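Local atomic coordinates of alpha-1,4-endofucoidanase (Mariniflexile fucanivorans, PDB entry 6DLH), a protein that hydrolyses alpha-1,4 linkages within fucoidan chains as a retaining endo-acting glycoside hydrolase of family 107, and binds several calcium ions. Residues D67-I72 against K135-A140; N301-E306 against V365-T370; P344-T349 against Q398-N403; W380-V385 against N403-T408. One frame throughout, in Å; residues are numbered along the deposited sequence.

Contact 1 of 4, residues D67-I72 against K135-A140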
loop_
_atom_site.group_PDB
_atom_site.type_symbol
_atom_site.label_atom_id
_atom_site.label_comp_id
_atom_site.label_asym_id
_atom_site.label_seq_id
_atom_site.Cartn_x
_atom_site.Cartn_y
_atom_site.Cartn_z
ATOM N N ASP A 67 9.347 -4.337 -5.307
ATOM C CA ASP A 67 9.720 -5.744 -5.253
ATOM C C ASP A 67 8.680 -6.583 -5.996
ATOM O O ASP A 67 9.033 -7.491 -6.751
ATOM C CB ASP A 67 9.932 -6.218 -3.813
ATOM C CG ASP A 67 11.225 -5.710 -3.194
ATOM O OD1 ASP A 67 12.071 -5.187 -3.945
ATOM O OD2 ASP A 67 11.383 -5.851 -1.963
ATOM N N PHE A 68 7.398 -6.265 -5.775
ATOM C CA PHE A 68 6.315 -6.942 -6.466
ATOM C C PHE A 68 6.520 -6.791 -7.971
ATOM O O PHE A 68 6.493 -7.774 -8.709
ATOM C CB PHE A 68 4.950 -6.449 -5.972
ATOM C CG PHE A 68 3.753 -6.876 -6.793
ATOM C CD1 PHE A 68 3.218 -8.152 -6.671
ATOM C CD2 PHE A 68 3.142 -5.996 -7.673
ATOM C CE1 PHE A 68 2.105 -8.534 -7.405
ATOM C CE2 PHE A 68 2.023 -6.372 -8.406
ATOM C CZ PHE A 68 1.504 -7.643 -8.269
ATOM N N LEU A 69 6.759 -5.558 -8.417
ATOM C CA LEU A 69 6.860 -5.291 -9.842
ATOM C C LEU A 69 8.064 -6.016 -10.447
ATOM O O LEU A 69 7.978 -6.474 -11.587
ATOM C CB LEU A 69 6.885 -3.781 -10.098
ATOM C CG LEU A 69 5.572 -3.051 -9.807
ATOM C CD1 LEU A 69 5.663 -1.581 -10.194
ATOM C CD2 LEU A 69 4.391 -3.715 -10.509
ATOM N N THR A 70 9.161 -6.142 -9.687
ATOM C CA THR A 70 10.318 -6.910 -10.137
ATOM C C THR A 70 9.906 -8.363 -10.364
ATOM O O THR A 70 10.224 -8.944 -11.398
ATOM C CB THR A 70 11.488 -6.843 -9.143
ATOM O OG1 THR A 70 11.969 -5.503 -9.216
ATOM C CG2 THR A 70 12.616 -7.813 -9.450
ATOM N N GLN A 71 9.181 -8.928 -9.394
ATOM C CA GLN A 71 8.756 -10.316 -9.438
ATOM C C GLN A 71 7.892 -10.603 -10.668
ATOM O O GLN A 71 7.927 -11.720 -11.176
ATOM C CB GLN A 71 8.029 -10.703 -8.150
ATOM C CG GLN A 71 7.783 -12.198 -8.001
ATOM C CD GLN A 71 6.815 -12.493 -6.881
ATOM O OE1 GLN A 71 5.906 -11.713 -6.603
ATOM N NE2 GLN A 71 6.999 -13.634 -6.231
ATOM N N ILE A 72 7.126 -9.615 -11.151
ATOM C CA ILE A 72 6.160 -9.893 -12.205
ATOM C C ILE A 72 6.640 -9.349 -13.552
ATOM O O ILE A 72 5.840 -9.188 -14.480
ATOM C CB ILE A 72 4.741 -9.407 -11.829
ATOM C CG1 ILE A 72 4.660 -7.881 -11.687
ATOM C CG2 ILE A 72 4.227 -10.133 -10.585
ATOM C CD1 ILE A 72 3.281 -7.321 -11.941
ATOM N N LYS A 135 3.022 5.729 -9.488
ATOM C CA LYS A 135 4.021 6.106 -10.483
ATOM C C LYS A 135 4.828 4.888 -10.928
ATOM O O LYS A 135 5.156 4.759 -12.104
ATOM C CB LYS A 135 4.915 7.252 -9.988
ATOM C CG LYS A 135 4.257 8.627 -10.009
ATOM C CD LYS A 135 5.057 9.717 -9.319
ATOM C CE LYS A 135 6.050 10.383 -10.248
ATOM N NZ LYS A 135 6.519 11.679 -9.703
ATOM N N ALA A 136 5.128 3.994 -9.986
ATOM C CA ALA A 136 5.812 2.746 -10.294
ATOM C C ALA A 136 4.974 1.891 -11.250
ATOM O O ALA A 136 5.512 1.261 -12.163
ATOM C CB ALA A 136 6.143 2.011 -9.015
ATOM N N LEU A 137 3.650 1.902 -11.060
ATOM C CA LEU A 137 2.765 1.129 -11.916
ATOM C C LEU A 137 2.719 1.740 -13.313
ATOM O O LEU A 137 2.751 1.013 -14.309
ATOM C CB LEU A 137 1.369 1.054 -11.287
ATOM C CG LEU A 137 1.209 0.038 -10.157
ATOM C CD1 LEU A 137 -0.128 0.225 -9.447
ATOM C CD2 LEU A 137 1.341 -1.383 -10.688
ATOM N N ARG A 138 2.650 3.077 -13.368
ATOM C CA ARG A 138 2.688 3.807 -14.627
ATOM C C ARG A 138 3.976 3.456 -15.365
ATOM O O ARG A 138 3.946 3.091 -16.537
ATOM C CB ARG A 138 2.599 5.319 -14.389
ATOM C CG ARG A 138 2.846 6.169 -15.630
ATOM C CD ARG A 138 1.854 5.938 -16.763
ATOM N NE ARG A 138 0.471 6.232 -16.389
ATOM C CZ ARG A 138 -0.107 7.425 -16.471
ATOM N NH1 ARG A 138 0.535 8.441 -17.026
ATOM N NH2 ARG A 138 -1.319 7.605 -15.977
ATOM N N ALA A 139 5.111 3.556 -14.664
ATOM C CA ALA A 139 6.395 3.348 -15.313
ATOM C C ALA A 139 6.487 1.908 -15.811
ATOM O O ALA A 139 7.183 1.637 -16.790
ATOM C CB ALA A 139 7.527 3.707 -14.379
ATOM N N ALA A 140 5.736 1.007 -15.156
ATOM C CA ALA A 140 5.783 -0.419 -15.448
ATOM C C ALA A 140 4.790 -0.774 -16.553
ATOM O O ALA A 140 4.680 -1.938 -16.941
ATOM C CB ALA A 140 5.535 -1.216 -14.189
#
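L69 and the alanines A136 and A140 join two neighbouring helices on the outside of the parallel sheet of the N-terminal catalytic domain. All four contacts lie in this domain; the chain continues into predicted Ig-like domains. Helix 66-71 follows strand 46-49, and helix 129-139 follows strand 80-84. No hydrogen bond crosses; the side-chain contacts are apolar. Both methyl groups of L69 make contacts. CD1 of L69 approaches A136, 3.5 Å from its backbone O and 3.8 Å from its CB. One turn further on, A140 CB lies 4.0 Å from the same L69 CD1. The other methyl, L69 CD2, meets L137 CD2 at 3.8 Å, and the two leucine side chains cross at about a right angle. In L69, CD1 continues anti to CA (chi2 -176°), which extends this branch straight out to the second helix. Small alanine side chains let it come close to the helix backbone. L137 also packs on V81 and L83 of strand 80-84. F68 of the first helix and I72 just after it pack on M48 of strand 46-49. Both helices thus cover adjacent parallel strands as successive beta-alpha units, consistent with the barrel-like fold of the related GH29 enzymes.

Contact 2 of 4, residues N301-E306 against V365-T370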
loop_
_atom_site.group_PDB
_atom_site.type_symbol
_atom_site.label_atom_id
_atom_site.label_comp_id
_atom_site.label_asym_id
_atom_site.label_seq_id
_atom_site.Cartn_x
_atom_site.Cartn_y
_atom_site.Cartn_z
ATOM N N ASN A 301 -13.576 -20.080 0.650
ATOM C CA ASN A 301 -13.249 -20.653 -0.640
ATOM C C ASN A 301 -14.386 -20.356 -1.616
ATOM O O ASN A 301 -15.511 -20.772 -1.390
ATOM C CB ASN A 301 -12.943 -22.144 -0.470
ATOM C CG ASN A 301 -12.307 -22.762 -1.692
ATOM O OD1 ASN A 301 -12.532 -22.303 -2.814
ATOM N ND2 ASN A 301 -11.529 -23.813 -1.486
ATOM N N MET A 302 -14.087 -19.667 -2.721
ATOM C CA MET A 302 -15.147 -19.245 -3.629
ATOM C C MET A 302 -15.599 -20.388 -4.547
ATOM O O MET A 302 -16.496 -20.183 -5.375
ATOM C CB MET A 302 -14.728 -18.027 -4.466
ATOM C CG MET A 302 -13.857 -18.357 -5.653
ATOM S SD MET A 302 -13.687 -17.044 -6.935
ATOM C CE MET A 302 -12.540 -17.883 -8.024
ATOM N N VAL A 303 -14.998 -21.586 -4.409
ATOM C CA VAL A 303 -15.449 -22.728 -5.199
ATOM C C VAL A 303 -15.759 -23.947 -4.326
ATOM O O VAL A 303 -16.001 -25.028 -4.871
ATOM C CB VAL A 303 -14.490 -23.088 -6.355
ATOM C CG1 VAL A 303 -14.333 -21.947 -7.348
ATOM C CG2 VAL A 303 -13.140 -23.582 -5.874
ATOM N N VAL A 304 -15.726 -23.785 -2.991
ATOM C CA VAL A 304 -16.143 -24.828 -2.061
ATOM C C VAL A 304 -17.097 -24.224 -1.026
ATOM O O VAL A 304 -16.771 -23.213 -0.408
ATOM C CB VAL A 304 -14.947 -25.533 -1.379
ATOM C CG1 VAL A 304 -15.408 -26.591 -0.381
ATOM C CG2 VAL A 304 -13.986 -26.162 -2.377
ATOM N N PRO A 305 -18.302 -24.802 -0.776
ATOM C CA PRO A 305 -18.790 -25.999 -1.472
ATOM C C PRO A 305 -19.024 -25.869 -2.980
ATOM O O PRO A 305 -19.095 -24.769 -3.534
ATOM C CB PRO A 305 -20.101 -26.362 -0.762
ATOM C CG PRO A 305 -20.529 -25.084 -0.060
ATOM C CD PRO A 305 -19.249 -24.332 0.250
ATOM N N GLU A 306 -19.157 -27.037 -3.609
ATOM C CA GLU A 306 -19.069 -27.277 -5.041
ATOM C C GLU A 306 -20.037 -26.419 -5.860
ATOM O O GLU A 306 -19.726 -26.067 -6.998
ATOM C CB GLU A 306 -19.424 -28.745 -5.265
ATOM C CG GLU A 306 -18.591 -29.418 -6.327
ATOM C CD GLU A 306 -18.641 -30.927 -6.161
ATOM O OE1 GLU A 306 -19.708 -31.452 -5.730
ATOM O OE2 GLU A 306 -17.607 -31.571 -6.438
ATOM N N VAL A 365 -6.280 -20.847 -15.809
ATOM C CA VAL A 365 -6.069 -20.369 -17.167
ATOM C C VAL A 365 -7.408 -20.311 -17.902
ATOM O O VAL A 365 -7.689 -19.341 -18.611
ATOM C CB VAL A 365 -5.031 -21.244 -17.902
ATOM C CG1 VAL A 365 -4.870 -20.840 -19.354
ATOM C CG2 VAL A 365 -3.674 -21.209 -17.197
ATOM N N GLU A 366 -8.232 -21.352 -17.719
ATOM C CA GLU A 366 -9.519 -21.452 -18.394
ATOM C C GLU A 366 -10.471 -20.352 -17.910
ATOM O O GLU A 366 -11.082 -19.674 -18.742
ATOM C CB GLU A 366 -10.103 -22.861 -18.257
ATOM C CG GLU A 366 -11.439 -23.047 -18.975
ATOM C CD GLU A 366 -12.670 -22.596 -18.196
ATOM O OE1 GLU A 366 -13.518 -21.873 -18.766
ATOM O OE2 GLU A 366 -12.783 -22.973 -17.019
ATOM N N TRP A 367 -10.594 -20.172 -16.582
ATOM C CA TRP A 367 -11.490 -19.155 -16.037
ATOM C C TRP A 367 -11.090 -17.791 -16.595
ATOM O O TRP A 367 -11.938 -17.043 -17.092
ATOM C CB TRP A 367 -11.476 -19.118 -14.497
ATOM C CG TRP A 367 -12.247 -20.184 -13.772
ATOM C CD1 TRP A 367 -12.216 -21.532 -13.993
ATOM C CD2 TRP A 367 -13.124 -19.990 -12.643
ATOM N NE1 TRP A 367 -13.027 -22.186 -13.103
ATOM C CE2 TRP A 367 -13.587 -21.266 -12.251
ATOM C CE3 TRP A 367 -13.570 -18.868 -11.933
ATOM C CZ2 TRP A 367 -14.469 -21.444 -11.184
ATOM C CZ3 TRP A 367 -14.440 -19.043 -10.878
ATOM C CH2 TRP A 367 -14.884 -20.317 -10.511
ATOM N N THR A 368 -9.784 -17.486 -16.514
ATOM C CA THR A 368 -9.285 -16.189 -16.937
ATOM C C THR A 368 -9.598 -15.976 -18.416
ATOM O O THR A 368 -10.173 -14.952 -18.791
ATOM C CB THR A 368 -7.802 -16.011 -16.581
ATOM O OG1 THR A 368 -7.656 -16.143 -15.167
ATOM C CG2 THR A 368 -7.252 -14.664 -16.992
ATOM N N SER A 369 -9.234 -16.962 -19.250
ATOM C CA SER A 369 -9.358 -16.808 -20.690
ATOM C C SER A 369 -10.827 -16.817 -21.110
ATOM O O SER A 369 -11.211 -16.074 -22.013
ATOM C CB SER A 369 -8.547 -17.839 -21.436
ATOM O OG SER A 369 -8.861 -19.149 -20.991
ATOM N N THR A 370 -11.642 -17.652 -20.447
ATOM C CA THR A 370 -13.070 -17.660 -20.718
ATOM C C THR A 370 -13.632 -16.276 -20.412
ATOM O O THR A 370 -14.430 -15.742 -21.172
ATOM C CB THR A 370 -13.807 -18.762 -19.937
ATOM O OG1 THR A 370 -13.437 -20.039 -20.460
ATOM C CG2 THR A 370 -15.313 -18.632 -20.020
#
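W367 is the main residue of this contact, and M302 and V303 meet it from the loop before helix 307-321. All three are buried, and the far rim of the indole six-membered ring does the touching. M302 comes from the opposite direction, and its terminal methyl CE lies 3.6 Å from W367 CZ3. With the chain extended beyond CG (chi2 164°, chi3 177°), M302 reaches the ring with this last atom. V303 slides past the indole instead, and V303 CG1 lies 3.6 Å from W367 CH2 and 3.9 Å from its CZ2. Both methyl groups approach the ring obliquely. The polar end of the indole is satisfied outside the contact, where NE1 bonds to Y309 OH. The rings of Y309 and H313 each meet W367 edge-to-face. The loop is shaped locally by N301, whose OD1 accepts from V303 N at 3.0 Å with an N-H...O angle of 164°. M302 O accepts a further bond from N312 ND2. The loop thus presents M302 and V303 together to helix 361-372 from an Asx turn, set within a type I beta turn running from N301 to V304.

Contact 3 of 4, residues P344-T349 against Q398-N403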
loop_
_atom_site.group_PDB
_atom_site.type_symbol
_atom_site.label_atom_id
_atom_site.label_comp_id
_atom_site.label_asym_id
_atom_site.label_seq_id
_atom_site.Cartn_x
_atom_site.Cartn_y
_atom_site.Cartn_z
ATOM N N PRO A 344 -12.666 -12.101 -8.405
ATOM C CA PRO A 344 -12.502 -13.380 -7.706
ATOM C C PRO A 344 -11.267 -13.410 -6.805
ATOM O O PRO A 344 -10.434 -12.505 -6.860
ATOM C CB PRO A 344 -12.313 -14.358 -8.876
ATOM C CG PRO A 344 -11.570 -13.535 -9.913
ATOM C CD PRO A 344 -12.147 -12.137 -9.785
ATOM N N LYS A 345 -11.165 -14.458 -5.977
ATOM C CA LYS A 345 -9.985 -14.714 -5.162
ATOM C C LYS A 345 -9.226 -15.903 -5.740
ATOM O O LYS A 345 -9.840 -16.896 -6.115
ATOM C CB LYS A 345 -10.342 -15.197 -3.749
ATOM C CG LYS A 345 -11.552 -14.572 -3.086
ATOM C CD LYS A 345 -11.880 -15.261 -1.778
ATOM C CE LYS A 345 -13.348 -15.138 -1.427
ATOM N NZ LYS A 345 -13.588 -15.448 0.001
ATOM N N GLN A 346 -7.893 -15.815 -5.729
ATOM C CA GLN A 346 -7.043 -16.860 -6.277
ATOM C C GLN A 346 -6.759 -17.938 -5.230
ATOM O O GLN A 346 -6.645 -19.109 -5.579
ATOM C CB GLN A 346 -5.751 -16.246 -6.824
ATOM C CG GLN A 346 -4.819 -17.251 -7.492
ATOM C CD GLN A 346 -3.688 -16.549 -8.201
ATOM O OE1 GLN A 346 -3.440 -15.355 -8.000
ATOM N NE2 GLN A 346 -3.001 -17.289 -9.060
ATOM N N SER A 347 -6.644 -17.535 -3.954
ATOM C CA SER A 347 -6.397 -18.461 -2.856
ATOM C C SER A 347 -7.727 -18.979 -2.318
ATOM O O SER A 347 -8.778 -18.436 -2.652
ATOM C CB SER A 347 -5.638 -17.804 -1.741
ATOM O OG SER A 347 -6.539 -17.211 -0.803
ATOM N N THR A 348 -7.646 -19.990 -1.441
ATOM C CA THR A 348 -8.812 -20.582 -0.803
ATOM C C THR A 348 -9.310 -19.726 0.363
ATOM O O THR A 348 -10.358 -20.022 0.927
ATOM C CB THR A 348 -8.515 -22.002 -0.285
ATOM O OG1 THR A 348 -7.435 -21.916 0.646
ATOM C CG2 THR A 348 -8.159 -22.994 -1.370
ATOM N N THR A 349 -8.577 -18.674 0.746
ATOM C CA THR A 349 -8.841 -18.077 2.050
ATOM C C THR A 349 -9.252 -16.607 1.967
ATOM O O THR A 349 -10.196 -16.203 2.642
ATOM C CB THR A 349 -7.727 -18.388 3.062
ATOM O OG1 THR A 349 -6.489 -17.970 2.488
ATOM C CG2 THR A 349 -7.651 -19.860 3.418
ATOM N N GLN A 398 2.806 -15.149 -3.450
ATOM C CA GLN A 398 2.959 -16.580 -3.243
ATOM C C GLN A 398 3.487 -17.211 -4.530
ATOM O O GLN A 398 2.995 -16.923 -5.625
ATOM C CB GLN A 398 1.610 -17.212 -2.892
ATOM C CG GLN A 398 1.164 -16.940 -1.463
ATOM C CD GLN A 398 1.928 -17.758 -0.448
ATOM O OE1 GLN A 398 2.815 -18.543 -0.787
ATOM N NE2 GLN A 398 1.575 -17.588 0.816
ATOM N N PRO A 399 4.515 -18.084 -4.440
ATOM C CA PRO A 399 5.068 -18.742 -5.621
ATOM C C PRO A 399 3.994 -19.351 -6.519
ATOM O O PRO A 399 4.115 -19.269 -7.736
ATOM C CB PRO A 399 5.984 -19.811 -5.003
ATOM C CG PRO A 399 6.457 -19.170 -3.715
ATOM C CD PRO A 399 5.222 -18.460 -3.199
ATOM N N TYR A 400 2.934 -19.931 -5.933
ATOM C CA TYR A 400 1.912 -20.573 -6.755
ATOM C C TYR A 400 1.146 -19.552 -7.595
ATOM O O TYR A 400 0.747 -19.848 -8.723
ATOM C CB TYR A 400 0.967 -21.479 -5.956
ATOM C CG TYR A 400 -0.074 -20.762 -5.143
ATOM C CD1 TYR A 400 -1.212 -20.223 -5.733
ATOM C CD2 TYR A 400 0.089 -20.610 -3.775
ATOM C CE1 TYR A 400 -2.154 -19.533 -4.983
ATOM C CE2 TYR A 400 -0.856 -19.944 -3.011
ATOM C CZ TYR A 400 -1.983 -19.417 -3.615
ATOM O OH TYR A 400 -2.900 -18.777 -2.841
ATOM N N ALA A 401 0.930 -18.360 -7.037
ATOM C CA ALA A 401 0.155 -17.346 -7.738
ATOM C C ALA A 401 0.927 -16.880 -8.969
ATOM O O ALA A 401 0.338 -16.740 -10.037
ATOM C CB ALA A 401 -0.192 -16.203 -6.810
ATOM N N LEU A 402 2.248 -16.681 -8.814
ATOM C CA LEU A 402 3.134 -16.359 -9.924
ATOM C C LEU A 402 3.061 -17.470 -10.971
ATOM O O LEU A 402 2.881 -17.192 -12.157
ATOM C CB LEU A 402 4.568 -16.144 -9.415
ATOM C CG LEU A 402 5.610 -15.784 -10.485
ATOM C CD1 LEU A 402 5.270 -14.472 -11.175
ATOM C CD2 LEU A 402 7.007 -15.690 -9.899
ATOM N N ASN A 403 3.168 -18.727 -10.514
ATOM C CA ASN A 403 3.059 -19.896 -11.378
ATOM C C ASN A 403 1.808 -19.791 -12.254
ATOM O O ASN A 403 1.896 -19.847 -13.482
ATOM C CB ASN A 403 3.074 -21.180 -10.544
ATOM C CG ASN A 403 2.759 -22.425 -11.344
ATOM O OD1 ASN A 403 3.565 -22.857 -12.163
ATOM N ND2 ASN A 403 1.603 -23.026 -11.096
#
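Q346 and S347 meet Y400 and A401 where the loop after strand 341-342, the last in order across the parallel sheet of the catalytic domain, packs on the first turn of helix 399-415. Q346 has the largest share of the contact. Its CB is directed toward the helix, and CG stands anti to the backbone N (chi1 -177°). CG passes the edge of the Y400 ring, near the ring plane, with Y400 CE1 4.3 Å away. The chain stays extended, which brings the terminal amide against A401. CD lies 3.8 Å from A401 CB. At the tip the two amide atoms part. OE1 faces the methyl, 3.6 Å from A401 CB, and has no polar partner in the model although it is buried. Q346 NE2 lies 3.4 Å from A401 CA. It also donates to Q404 OE1, one turn further along the helix. That bond probably fixes the rotation of the amide. Y400 OH hydrogen-bonds to G354 O, further along the same loop. S347 OG faces the loop itself, where A353 O and S350 O both lie within hydrogen-bonding reach. It closes an ST turn by accepting from T349 N at 2.9 Å, nearly straight at 167°. Against the helix, S347 CB packs tightly, 3.1 Å from Y400 OH.

Contact 4 of 4, residues W380-V385 against N403-T408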
loop_
_atom_site.group_PDB
_atom_site.type_symbol
_atom_site.label_atom_id
_atom_site.label_comp_id
_atom_site.label_asym_id
_atom_site.label_seq_id
_atom_site.Cartn_x
_atom_site.Cartn_y
_atom_site.Cartn_z
ATOM N N TRP A 380 -7.942 -10.248 -10.415
ATOM C CA TRP A 380 -7.687 -11.385 -9.550
ATOM C C TRP A 380 -7.258 -10.873 -8.184
ATOM O O TRP A 380 -6.400 -9.998 -8.086
ATOM C CB TRP A 380 -6.641 -12.335 -10.148
ATOM C CG TRP A 380 -7.258 -13.323 -11.088
ATOM C CD1 TRP A 380 -7.221 -13.301 -12.454
ATOM C CD2 TRP A 380 -8.063 -14.454 -10.719
ATOM N NE1 TRP A 380 -7.916 -14.367 -12.961
ATOM C CE2 TRP A 380 -8.451 -15.085 -11.918
ATOM C CE3 TRP A 380 -8.467 -15.004 -9.497
ATOM C CZ2 TRP A 380 -9.218 -16.249 -11.922
ATOM C CZ3 TRP A 380 -9.227 -16.151 -9.498
ATOM C CH2 TRP A 380 -9.601 -16.754 -10.700
ATOM N N GLY A 381 -7.885 -11.425 -7.142
ATOM C CA GLY A 381 -7.349 -11.306 -5.801
ATOM C C GLY A 381 -6.122 -12.201 -5.683
ATOM O O GLY A 381 -6.255 -13.376 -5.342
ATOM N N THR A 382 -4.950 -11.624 -5.981
ATOM C CA THR A 382 -3.674 -12.320 -6.020
ATOM C C THR A 382 -3.032 -12.276 -4.640
ATOM O O THR A 382 -2.821 -11.197 -4.098
ATOM C CB THR A 382 -2.733 -11.670 -7.051
ATOM O OG1 THR A 382 -2.627 -10.270 -6.761
ATOM C CG2 THR A 382 -3.196 -11.863 -8.479
ATOM N N PRO A 383 -2.677 -13.434 -4.033
ATOM C CA PRO A 383 -2.138 -13.456 -2.670
ATOM C C PRO A 383 -0.645 -13.131 -2.546
ATOM O O PRO A 383 0.194 -13.668 -3.274
ATOM C CB PRO A 383 -2.359 -14.918 -2.249
ATOM C CG PRO A 383 -2.244 -15.704 -3.545
ATOM C CD PRO A 383 -2.800 -14.781 -4.614
ATOM N N LEU A 384 -0.323 -12.254 -1.588
ATOM C CA LEU A 384 1.052 -12.004 -1.197
ATOM C C LEU A 384 1.398 -12.947 -0.048
ATOM O O LEU A 384 0.501 -13.503 0.587
ATOM C CB LEU A 384 1.181 -10.538 -0.773
ATOM C CG LEU A 384 0.711 -9.515 -1.803
ATOM C CD1 LEU A 384 0.766 -8.108 -1.223
ATOM C CD2 LEU A 384 1.523 -9.613 -3.093
ATOM N N VAL A 385 2.695 -13.109 0.227
ATOM C CA VAL A 385 3.156 -14.087 1.206
ATOM C C VAL A 385 2.740 -13.698 2.633
ATOM O O VAL A 385 2.259 -14.546 3.378
ATOM C CB VAL A 385 4.673 -14.335 1.074
ATOM C CG1 VAL A 385 5.271 -15.017 2.304
ATOM C CG2 VAL A 385 4.994 -15.116 -0.194
ATOM N N ASN A 403 3.168 -18.727 -10.514
ATOM C CA ASN A 403 3.059 -19.896 -11.378
ATOM C C ASN A 403 1.808 -19.791 -12.254
ATOM O O ASN A 403 1.896 -19.847 -13.482
ATOM C CB ASN A 403 3.074 -21.180 -10.544
ATOM C CG ASN A 403 2.759 -22.425 -11.344
ATOM O OD1 ASN A 403 3.565 -22.857 -12.163
ATOM N ND2 ASN A 403 1.603 -23.026 -11.096
ATOM N N GLN A 404 0.644 -19.595 -11.618
ATOM C CA GLN A 404 -0.626 -19.595 -12.329
ATOM C C GLN A 404 -0.711 -18.426 -13.313
ATOM O O GLN A 404 -1.165 -18.595 -14.446
ATOM C CB GLN A 404 -1.796 -19.632 -11.340
ATOM C CG GLN A 404 -1.802 -20.866 -10.440
ATOM C CD GLN A 404 -3.146 -21.116 -9.794
ATOM O OE1 GLN A 404 -3.796 -20.198 -9.281
ATOM N NE2 GLN A 404 -3.571 -22.371 -9.797
ATOM N N PHE A 405 -0.260 -17.246 -12.870
ATOM C CA PHE A 405 -0.233 -16.036 -13.678
ATOM C C PHE A 405 0.704 -16.179 -14.876
ATOM O O PHE A 405 0.397 -15.697 -15.963
ATOM C CB PHE A 405 0.056 -14.807 -12.803
ATOM C CG PHE A 405 -1.138 -13.901 -12.650
ATOM C CD1 PHE A 405 -2.122 -14.170 -11.714
ATOM C CD2 PHE A 405 -1.312 -12.809 -13.487
ATOM C CE1 PHE A 405 -3.244 -13.358 -11.606
ATOM C CE2 PHE A 405 -2.434 -11.997 -13.380
ATOM C CZ PHE A 405 -3.398 -12.269 -12.432
ATOM N N GLU A 406 1.835 -16.872 -14.685
ATOM C CA GLU A 406 2.779 -17.104 -15.768
ATOM C C GLU A 406 2.177 -18.038 -16.820
ATOM O O GLU A 406 2.285 -17.770 -18.014
ATOM C CB GLU A 406 4.116 -17.618 -15.230
ATOM C CG GLU A 406 4.969 -16.543 -14.576
ATOM C CD GLU A 406 5.631 -15.528 -15.493
ATOM O OE1 GLU A 406 5.376 -15.566 -16.716
ATOM O OE2 GLU A 406 6.409 -14.699 -14.979
ATOM N N LEU A 407 1.547 -19.140 -16.378
ATOM C CA LEU A 407 0.889 -20.045 -17.311
ATOM C C LEU A 407 -0.183 -19.283 -18.092
ATOM O O LEU A 407 -0.258 -19.395 -19.310
ATOM C CB LEU A 407 0.300 -21.243 -16.552
ATOM C CG LEU A 407 1.331 -22.189 -15.927
ATOM C CD1 LEU A 407 0.671 -23.203 -15.005
ATOM C CD2 LEU A 407 2.166 -22.889 -16.997
ATOM N N THR A 408 -0.996 -18.495 -17.379
ATOM C CA THR A 408 -1.984 -17.620 -17.992
ATOM C C THR A 408 -1.339 -16.710 -19.039
ATOM O O THR A 408 -1.894 -16.527 -20.125
ATOM C CB THR A 408 -2.725 -16.801 -16.927
ATOM O OG1 THR A 408 -3.361 -17.713 -16.030
ATOM C CG2 THR A 408 -3.751 -15.855 -17.511
#
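F405, in helix 399-415, is the residue of segment 403-408 that touches W380 and T382, just after strand 377-379. Before it, N403 and Q404 tie the helix to its surroundings. N403 ND2 bonds to D361 OD2, and Q404 NE2 bonds to L359 O and D361 OD1. F405 itself has chi1 at -110°, away from a staggered position, and its ring end is carried to the segment 380-385. F405 CE1 touches both partners. It lies 3.5 Å from T382 CG2, placed obliquely to the ring; the two side chains cross at about a right angle. It lies 3.8 Å from W380 CB, which sits at the ring edge in its plane. F405 CZ comes 4.0 Å from W380 CD1. The phenyl and the five-membered indole ring have planes at 85° and centroids 5.7 Å apart, but the approach is oblique and the pair is neither a stack nor edge-to-face. Both partners are held by polar bonds, W380 NE1 to T368 OG1 and T382 OG1 to L49 N. F405 also packs on L46 and M48. One turn after Q404, T408 OG1 bonds back to Q404 O at 2.8 Å from above the carbonyl plane, while T408 N reaches it from the other face. Helix 399-415 thus packs over strand 46-49 and the chain just after its neighbour 377-379, as helices do over a parallel beta-alpha sheet.

How the contacts relate
Contacts 3 and 4 form one continuous region, with centres about 5 Å apart. They share N403 and helix 399-415. Their loops are also paired, with P344 O 2.8 Å from G381 N and Q346 N 3.0 Å from G381 O. Contact 2 adjoins both. M302 SD lies 3.6 Å from P344 CB, and helix 361-372 packs on helix 399-415 through T368 and T408. Contact 1 is more distant, about 15 Å from contact 4 between centres. It touches contact 4 through F68 and L384 and contact 3 through Q71 and L402. The side chain of F405 is about 9 Å from a bound calcium ion and about 7 Å from the side chain of T77, a calcium ligand.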